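Local structure of exopolygalacturonase (Yersinia enterocolitica, 2UVF) at residues Lys153-Asn158 and Ser182-Cys187; Gln178-Cys183 and Leu201-Asp206. The protein is a family 28 glycoside hydrolase that probably cleaves polygalacturonan, the backbone of pectin, from the chain end, releasing digalacturonic acid. One frame throughout, in Å; residues are numbered along the deposited sequence.

Contact 1: residues Lys153-Asn158 and Ser182-Cys187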
ATOM      1  N   LYS A 153      22.037 -16.164 -13.633  1.00 55.50           N
ATOM      2  CA  LYS A 153      22.850 -15.229 -12.864  1.00 55.96           C
ATOM      3  C   LYS A 153      22.973 -13.920 -13.665  1.00 55.94           C
ATOM      4  O   LYS A 153      23.337 -13.959 -14.846  1.00 56.02           O
ATOM      5  CB  LYS A 153      24.217 -15.863 -12.544  1.00 56.18           C
ATOM      6  CG  LYS A 153      25.396 -14.908 -12.446  1.00 57.51           C
ATOM      7  CD  LYS A 153      25.517 -14.263 -11.068  1.00 60.70           C
ATOM      8  CE  LYS A 153      26.566 -13.155 -11.088  1.00 62.22           C
ATOM      9  NZ  LYS A 153      26.991 -12.777  -9.707  1.00 64.61           N
ATOM     10  N   PRO A 154      22.630 -12.768 -13.038  1.00 55.84           N
ATOM     11  CA  PRO A 154      22.626 -11.459 -13.701  1.00 55.80           C
ATOM     12  C   PRO A 154      24.007 -10.788 -13.850  1.00 55.93           C
ATOM     13  O   PRO A 154      24.965 -11.142 -13.153  1.00 55.49           O
ATOM     14  CB  PRO A 154      21.762 -10.619 -12.757  1.00 55.77           C
ATOM     15  CG  PRO A 154      22.087 -11.162 -11.423  1.00 55.28           C
ATOM     16  CD  PRO A 154      22.200 -12.650 -11.630  1.00 55.64           C
ATOM     17  N   GLN A 155      24.088  -9.807 -14.751  1.00 56.09           N
ATOM     18  CA  GLN A 155      25.263  -8.953 -14.856  1.00 56.08           C
ATOM     19  C   GLN A 155      25.301  -8.008 -13.659  1.00 55.92           C
ATOM     20  O   GLN A 155      24.533  -7.046 -13.600  1.00 56.02           O
ATOM     21  CB  GLN A 155      25.226  -8.132 -16.150  1.00 56.20           C
ATOM     22  CG  GLN A 155      26.493  -7.296 -16.377  1.00 56.91           C
ATOM     23  CD  GLN A 155      26.252  -5.951 -17.071  1.00 57.44           C
ATOM     24  OE1 GLN A 155      25.151  -5.653 -17.544  1.00 57.61           O
ATOM     25  NE2 GLN A 155      27.299  -5.126 -17.118  1.00 58.04           N
ATOM     26  N   ILE A 156      26.187  -8.280 -12.707  1.00 55.61           N
ATOM     27  CA  ILE A 156      26.344  -7.402 -11.550  1.00 55.17           C
ATOM     28  C   ILE A 156      26.993  -6.102 -11.992  1.00 54.68           C
ATOM     29  O   ILE A 156      27.991  -6.117 -12.710  1.00 54.61           O
ATOM     30  CB  ILE A 156      27.178  -8.057 -10.410  1.00 55.26           C
ATOM     31  CG1 ILE A 156      26.577  -9.413  -9.982  1.00 56.06           C
ATOM     32  CG2 ILE A 156      27.344  -7.091  -9.219  1.00 55.24           C
ATOM     33  CD1 ILE A 156      25.043  -9.416  -9.707  1.00 56.67           C
ATOM     34  N   VAL A 157      26.395  -4.984 -11.585  1.00 54.37           N
ATOM     35  CA  VAL A 157      26.944  -3.652 -11.831  1.00 53.76           C
ATOM     36  C   VAL A 157      26.981  -2.934 -10.489  1.00 54.05           C
ATOM     37  O   VAL A 157      25.939  -2.697  -9.879  1.00 54.51           O
ATOM     38  CB  VAL A 157      26.079  -2.831 -12.834  1.00 53.63           C
ATOM     39  CG1 VAL A 157      26.669  -1.449 -13.051  1.00 52.71           C
ATOM     40  CG2 VAL A 157      25.899  -3.564 -14.166  1.00 52.90           C
ATOM     41  N   ASN A 158      28.173  -2.591 -10.022  1.00 53.92           N
ATOM     42  CA  ASN A 158      28.324  -1.936  -8.728  1.00 53.69           C
ATOM     43  C   ASN A 158      28.526  -0.437  -8.950  1.00 53.62           C
ATOM     44  O   ASN A 158      29.356  -0.043  -9.760  1.00 53.71           O
ATOM     45  CB  ASN A 158      29.487  -2.579  -7.959  1.00 53.58           C
ATOM     46  CG  ASN A 158      29.726  -1.952  -6.587  1.00 53.75           C
ATOM     47  OD1 ASN A 158      29.398  -0.788  -6.341  1.00 53.58           O
ATOM     48  ND2 ASN A 158      30.328  -2.729  -5.689  1.00 53.28           N
ATOM     49  N   SER A 182      24.906   2.228 -18.029  1.00 57.77           N
ATOM     50  CA  SER A 182      25.774   1.147 -18.513  1.00 58.62           C
ATOM     51  C   SER A 182      25.209  -0.234 -18.200  1.00 59.14           C
ATOM     52  O   SER A 182      25.946  -1.129 -17.775  1.00 59.31           O
ATOM     53  CB  SER A 182      27.173   1.277 -17.901  1.00 58.68           C
ATOM     54  OG  SER A 182      27.257   0.602 -16.655  1.00 59.38           O
ATOM     55  N   CYS A 183      23.907  -0.406 -18.421  1.00 59.89           N
ATOM     56  CA  CYS A 183      23.204  -1.606 -17.971  1.00 60.51           C
ATOM     57  C   CYS A 183      22.642  -2.411 -19.147  1.00 60.74           C
ATOM     58  O   CYS A 183      21.798  -1.913 -19.900  1.00 61.00           O
ATOM     59  CB  CYS A 183      22.073  -1.212 -17.009  1.00 60.71           C
ATOM     60  SG  CYS A 183      22.083  -2.033 -15.382  1.00 61.13           S
ATOM     61  N   LYS A 184      23.119  -3.646 -19.300  1.00 60.84           N
ATOM     62  CA  LYS A 184      22.539  -4.600 -20.247  1.00 60.95           C
ATOM     63  C   LYS A 184      21.206  -5.107 -19.687  1.00 60.61           C
ATOM     64  O   LYS A 184      21.028  -5.102 -18.468  1.00 60.91           O
ATOM     65  CB  LYS A 184      23.497  -5.781 -20.469  1.00 61.05           C
ATOM     66  CG  LYS A 184      24.588  -5.541 -21.512  1.00 61.36           C
ATOM     67  CD  LYS A 184      25.511  -6.762 -21.673  1.00 61.72           C
ATOM     68  CE  LYS A 184      26.731  -6.690 -20.741  1.00 62.31           C
ATOM     69  NZ  LYS A 184      27.886  -7.502 -21.232  1.00 61.88           N
ATOM     70  N   PRO A 185      20.254  -5.511 -20.561  1.00 60.20           N
ATOM     71  CA  PRO A 185      19.017  -6.174 -20.096  1.00 59.78           C
ATOM     72  C   PRO A 185      19.256  -7.403 -19.210  1.00 59.24           C
ATOM     73  O   PRO A 185      19.903  -8.368 -19.631  1.00 59.06           O
ATOM     74  CB  PRO A 185      18.315  -6.566 -21.405  1.00 59.73           C
ATOM     75  CG  PRO A 185      18.792  -5.550 -22.382  1.00 59.83           C
ATOM     76  CD  PRO A 185      20.233  -5.312 -22.023  1.00 60.03           C
ATOM     77  N   GLY A 186      18.725  -7.349 -17.985  1.00 58.74           N
ATOM     78  CA  GLY A 186      18.925  -8.402 -16.988  1.00 57.82           C
ATOM     79  C   GLY A 186      19.981  -8.098 -15.930  1.00 57.36           C
ATOM     80  O   GLY A 186      20.285  -8.955 -15.090  1.00 57.37           O
ATOM     81  N   CYS A 187      20.531  -6.882 -15.959  1.00 56.63           N
ATOM     82  CA  CYS A 187      21.522  -6.445 -14.980  1.00 56.00           C
ATOM     83  C   CYS A 187      20.953  -6.386 -13.559  1.00 55.10           C
ATOM     84  O   CYS A 187      19.741  -6.483 -13.354  1.00 55.26           O
ATOM     85  CB  CYS A 187      22.129  -5.081 -15.373  1.00 56.37           C
ATOM     86  SG  CYS A 187      20.957  -3.688 -15.696  1.00 58.58           S
TER

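Contact 2: residues Gln178-Cys183 and Leu201-Asp206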
ATOM      1  N   GLN A 178      25.231   6.784 -14.173  1.00 51.77           N
ATOM      2  CA  GLN A 178      26.233   6.159 -15.036  1.00 52.59           C
ATOM      3  C   GLN A 178      26.089   4.637 -14.973  1.00 52.72           C
ATOM      4  O   GLN A 178      26.051   3.966 -16.018  1.00 52.79           O
ATOM      5  CB  GLN A 178      27.640   6.584 -14.590  1.00 52.92           C
ATOM      6  CG  GLN A 178      28.526   7.170 -15.671  1.00 54.12           C
ATOM      7  CD  GLN A 178      29.160   8.486 -15.233  1.00 55.74           C
ATOM      8  OE1 GLN A 178      28.676   9.560 -15.596  1.00 55.90           O
ATOM      9  NE2 GLN A 178      30.227   8.408 -14.431  1.00 55.05           N
ATOM     10  N   ALA A 179      25.977   4.107 -13.746  1.00 52.83           N
ATOM     11  CA  ALA A 179      25.820   2.662 -13.514  1.00 52.74           C
ATOM     12  C   ALA A 179      24.536   2.080 -14.107  1.00 52.93           C
ATOM     13  O   ALA A 179      24.570   1.010 -14.714  1.00 52.39           O
ATOM     14  CB  ALA A 179      25.935   2.327 -12.018  1.00 52.79           C
ATOM     15  N   ILE A 180      23.412   2.782 -13.934  1.00 53.47           N
ATOM     16  CA  ILE A 180      22.136   2.368 -14.547  1.00 53.93           C
ATOM     17  C   ILE A 180      22.200   2.477 -16.072  1.00 54.58           C
ATOM     18  O   ILE A 180      21.668   1.620 -16.779  1.00 54.56           O
ATOM     19  CB  ILE A 180      20.913   3.180 -14.018  1.00 53.84           C
ATOM     20  CG1 ILE A 180      20.735   2.998 -12.504  1.00 53.34           C
ATOM     21  CG2 ILE A 180      19.635   2.765 -14.747  1.00 53.79           C
ATOM     22  CD1 ILE A 180      19.965   4.128 -11.831  1.00 53.63           C
ATOM     23  N   ASP A 181      22.843   3.535 -16.571  1.00 55.56           N
ATOM     24  CA  ASP A 181      22.998   3.741 -18.016  1.00 56.46           C
ATOM     25  C   ASP A 181      23.787   2.592 -18.653  1.00 56.80           C
ATOM     26  O   ASP A 181      23.365   2.034 -19.666  1.00 56.67           O
ATOM     27  CB  ASP A 181      23.665   5.090 -18.318  1.00 56.21           C
ATOM     28  CG  ASP A 181      22.724   6.269 -18.149  1.00 56.78           C
ATOM     29  OD1 ASP A 181      21.496   6.100 -18.312  1.00 56.59           O
ATOM     30  OD2 ASP A 181      23.221   7.382 -17.861  1.00 57.03           O
ATOM     31  N   SER A 182      24.906   2.228 -18.029  1.00 57.77           N
ATOM     32  CA  SER A 182      25.774   1.147 -18.513  1.00 58.62           C
ATOM     33  C   SER A 182      25.209  -0.234 -18.200  1.00 59.14           C
ATOM     34  O   SER A 182      25.946  -1.129 -17.775  1.00 59.31           O
ATOM     35  CB  SER A 182      27.173   1.277 -17.901  1.00 58.68           C
ATOM     36  OG  SER A 182      27.257   0.602 -16.655  1.00 59.38           O
ATOM     37  N   CYS A 183      23.907  -0.406 -18.421  1.00 59.89           N
ATOM     38  CA  CYS A 183      23.204  -1.606 -17.971  1.00 60.51           C
ATOM     39  C   CYS A 183      22.642  -2.411 -19.147  1.00 60.74           C
ATOM     40  O   CYS A 183      21.798  -1.913 -19.900  1.00 61.00           O
ATOM     41  CB  CYS A 183      22.073  -1.212 -17.009  1.00 60.71           C
ATOM     42  SG  CYS A 183      22.083  -2.033 -15.382  1.00 61.13           S
ATOM     43  N   LEU A 201      17.031   9.911  -9.902  1.00 39.82           N
ATOM     44  CA  LEU A 201      17.632   8.905 -10.772  1.00 39.69           C
ATOM     45  C   LEU A 201      16.523   8.379 -11.668  1.00 39.71           C
ATOM     46  O   LEU A 201      15.358   8.475 -11.320  1.00 39.57           O
ATOM     47  CB  LEU A 201      18.237   7.755  -9.954  1.00 39.52           C
ATOM     48  CG  LEU A 201      19.207   8.098  -8.812  1.00 39.93           C
ATOM     49  CD1 LEU A 201      19.269   6.960  -7.793  1.00 40.64           C
ATOM     50  CD2 LEU A 201      20.617   8.457  -9.318  1.00 38.26           C
ATOM     51  N   TRP A 202      16.887   7.831 -12.824  1.00 40.11           N
ATOM     52  CA  TRP A 202      15.911   7.462 -13.836  1.00 40.47           C
ATOM     53  C   TRP A 202      16.186   6.034 -14.265  1.00 41.16           C
ATOM     54  O   TRP A 202      17.250   5.728 -14.811  1.00 41.78           O
ATOM     55  CB  TRP A 202      15.970   8.430 -15.028  1.00 40.35           C
ATOM     56  CG  TRP A 202      15.880   9.869 -14.610  1.00 39.54           C
ATOM     57  CD1 TRP A 202      16.912  10.667 -14.180  1.00 39.60           C
ATOM     58  CD2 TRP A 202      14.700  10.675 -14.561  1.00 38.66           C
ATOM     59  NE1 TRP A 202      16.439  11.923 -13.861  1.00 40.43           N
ATOM     60  CE2 TRP A 202      15.085  11.956 -14.082  1.00 39.94           C
ATOM     61  CE3 TRP A 202      13.353  10.443 -14.867  1.00 39.67           C
ATOM     62  CZ2 TRP A 202      14.167  13.006 -13.909  1.00 39.06           C
ATOM     63  CZ3 TRP A 202      12.438  11.495 -14.699  1.00 40.23           C
ATOM     64  CH2 TRP A 202      12.859  12.759 -14.228  1.00 39.16           C
ATOM     65  N   LEU A 203      15.229   5.156 -13.986  1.00 41.18           N
ATOM     66  CA  LEU A 203      15.398   3.740 -14.248  1.00 41.07           C
ATOM     67  C   LEU A 203      15.008   3.454 -15.683  1.00 41.28           C
ATOM     68  O   LEU A 203      14.469   4.316 -16.383  1.00 41.19           O
ATOM     69  CB  LEU A 203      14.544   2.893 -13.283  1.00 40.62           C
ATOM     70  CG  LEU A 203      14.780   2.981 -11.768  1.00 39.48           C
ATOM     71  CD1 LEU A 203      13.839   2.061 -11.046  1.00 36.84           C
ATOM     72  CD2 LEU A 203      16.209   2.642 -11.385  1.00 37.32           C
ATOM     73  N   LYS A 204      15.294   2.237 -16.118  1.00 41.62           N
ATOM     74  CA  LYS A 204      14.923   1.797 -17.450  1.00 41.65           C
ATOM     75  C   LYS A 204      14.488   0.348 -17.374  1.00 41.83           C
ATOM     76  O   LYS A 204      14.738  -0.335 -16.366  1.00 41.09           O
ATOM     77  CB  LYS A 204      16.083   1.951 -18.427  1.00 41.83           C
ATOM     78  CG  LYS A 204      17.362   1.206 -18.033  1.00 42.47           C
ATOM     79  CD  LYS A 204      17.950   0.528 -19.257  1.00 44.45           C
ATOM     80  CE  LYS A 204      19.367   0.065 -19.022  1.00 45.49           C
ATOM     81  NZ  LYS A 204      20.330   1.161 -19.333  1.00 46.26           N
ATOM     82  N   SER A 205      13.833  -0.098 -18.445  1.00 41.78           N
ATOM     83  CA  SER A 205      13.326  -1.456 -18.571  1.00 42.24           C
ATOM     84  C   SER A 205      14.391  -2.545 -18.352  1.00 42.53           C
ATOM     85  O   SER A 205      15.593  -2.302 -18.511  1.00 42.00           O
ATOM     86  CB  SER A 205      12.652  -1.622 -19.932  1.00 41.88           C
ATOM     87  OG  SER A 205      11.598  -0.673 -20.065  1.00 42.87           O
ATOM     88  N   ASP A 206      13.918  -3.736 -17.974  1.00 43.12           N
ATOM     89  CA  ASP A 206      14.755  -4.938 -17.806  1.00 43.17           C
ATOM     90  C   ASP A 206      15.995  -4.727 -16.936  1.00 43.10           C
ATOM     91  O   ASP A 206      17.131  -4.931 -17.388  1.00 42.87           O
ATOM     92  CB  ASP A 206      15.112  -5.534 -19.179  1.00 43.41           C
ATOM     93  CG  ASP A 206      13.885  -5.936 -19.965  1.00 44.67           C
ATOM     94  OD1 ASP A 206      13.131  -6.814 -19.492  1.00 46.41           O
ATOM     95  OD2 ASP A 206      13.662  -5.380 -21.058  1.00 47.37           O
TER

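Contact 1: residues Lys153-Asn158 and Ser182-Cys187
Gln-155 reaches from the approach to strand 156-158 across the loop that joins helix 173-181 to strand 187-191. Its CB points toward that loop, CG lies anti to the backbone N (chi1 -175°), and a bend at chi2 (-146°) sets the amide over Lys-184. CD lies 3.8 Å from Lys-184 CE, the two long side chains crossing at about a right angle. At the tip, OE1 accepts a weak hydrogen bond from the backbone N of Lys-184 (3.4 Å, 151° at the hydrogen) and also touches Lys-184 CB at 3.4 Å and Cys-187 CB, while NE2 lies beside the lysine's CE. A glutamine suits the place, being long and ending in a carbonyl that can accept from a loop N-H.

Strand 156-158 pairs in parallel with strand 187-191, which begins as the loop ends, at the start of the right-handed beta-helix of family 28; backbone hydrogen bonds join Gln-155 and Val-157 to Arg-188, and Val-157 to Glu-190. Cys-187 CA also makes a C-H...O contact with Gln-155 O.

A type II turn, closed by Cys-187 N bonding to Lys-184 O (3.1 Å), takes Gly-186 at positive phi, where a CB would jam against the preceding carbonyl. The Cys-183 to Cys-187 disulfide clamps the loop around it. Val-157 lays CG2 on this apolar bridge, 4.2 Å from Cys-187 CB, while Pro-154 CB sits against Gly-186 O.

Contact 2: residues Gln178-Cys183 and Leu201-Asp206
The amino group of Lys-204 is held at the C-terminal end of helix 173-181. NZ donates to the backbone O of Ile-180 at 2.9 Å, though the position of this oxygen is less certain, and, more weakly, to Asp-181 O at 3.2 Å. Both acceptors are main-chain carbonyls at the helix's last turn, the end where the helix dipole is partly negative, so a lysine cation is probably favoured there; the carboxylate of Asp-181, its OD1 5.2 Å from NZ, may add to that potential without touching it.

The methylenes of the lysine pack against apolar atoms on the way. CE lies 3.6 Å from Cys-183 CB, and CG passes the CG2 branch of Ile-180. The side chain starts from the crowded position between backbone N and carbonyl carbon (chi1 57°) and bends at chi2 and again at chi4 (-87°), which turns NZ toward the carbonyls.

Beside this polar grip, the CB of Ile-180 is directed toward 201-206, and Ile-180 buries the most surface of any residue in this contact. Its CG2 meets Trp-202 O at 3.8 Å, whereas CD1 approaches CD2 of Leu-203 at 4.1 Å, the two side chains crossing obliquely. Leu-201 also borders CD1 and packs back on Ile-176 of the same helix. Farther out, Leu-203 is backed by Ile-261 and Ile-263, and the disulfide to Cys-187 fixes Cys-183. Ile-180 and Ala-179 are buried while Gln-178 and Asp-181 are exposed, as in an amphipathic helix that caps the N-terminal end of a right-handed parallel beta-helix.

Overall arrangement
Contacts 1 and 2 lie at the same end of the beta-helix, their centres about 10 Å apart, and both belong to the N-terminal part of this pectate lyase-like fold. Along the chain come strand 156-158, helix 173-181, the disulfide-bearing loop, strand 187-191 and then strand 194-202. Ser-182 and Cys-183 belong to both contacts, so the residues that end helix 173-181 meet both strand 156-158 and the residues after strand 194-202. Val-157 CG1 packs on Ala-179 O at 3.6 Å, and Gly-186 N probably bonds to Asp-206 O at 3.0 Å. Together the two contacts join the capping helix to the first strands of the beta-helix.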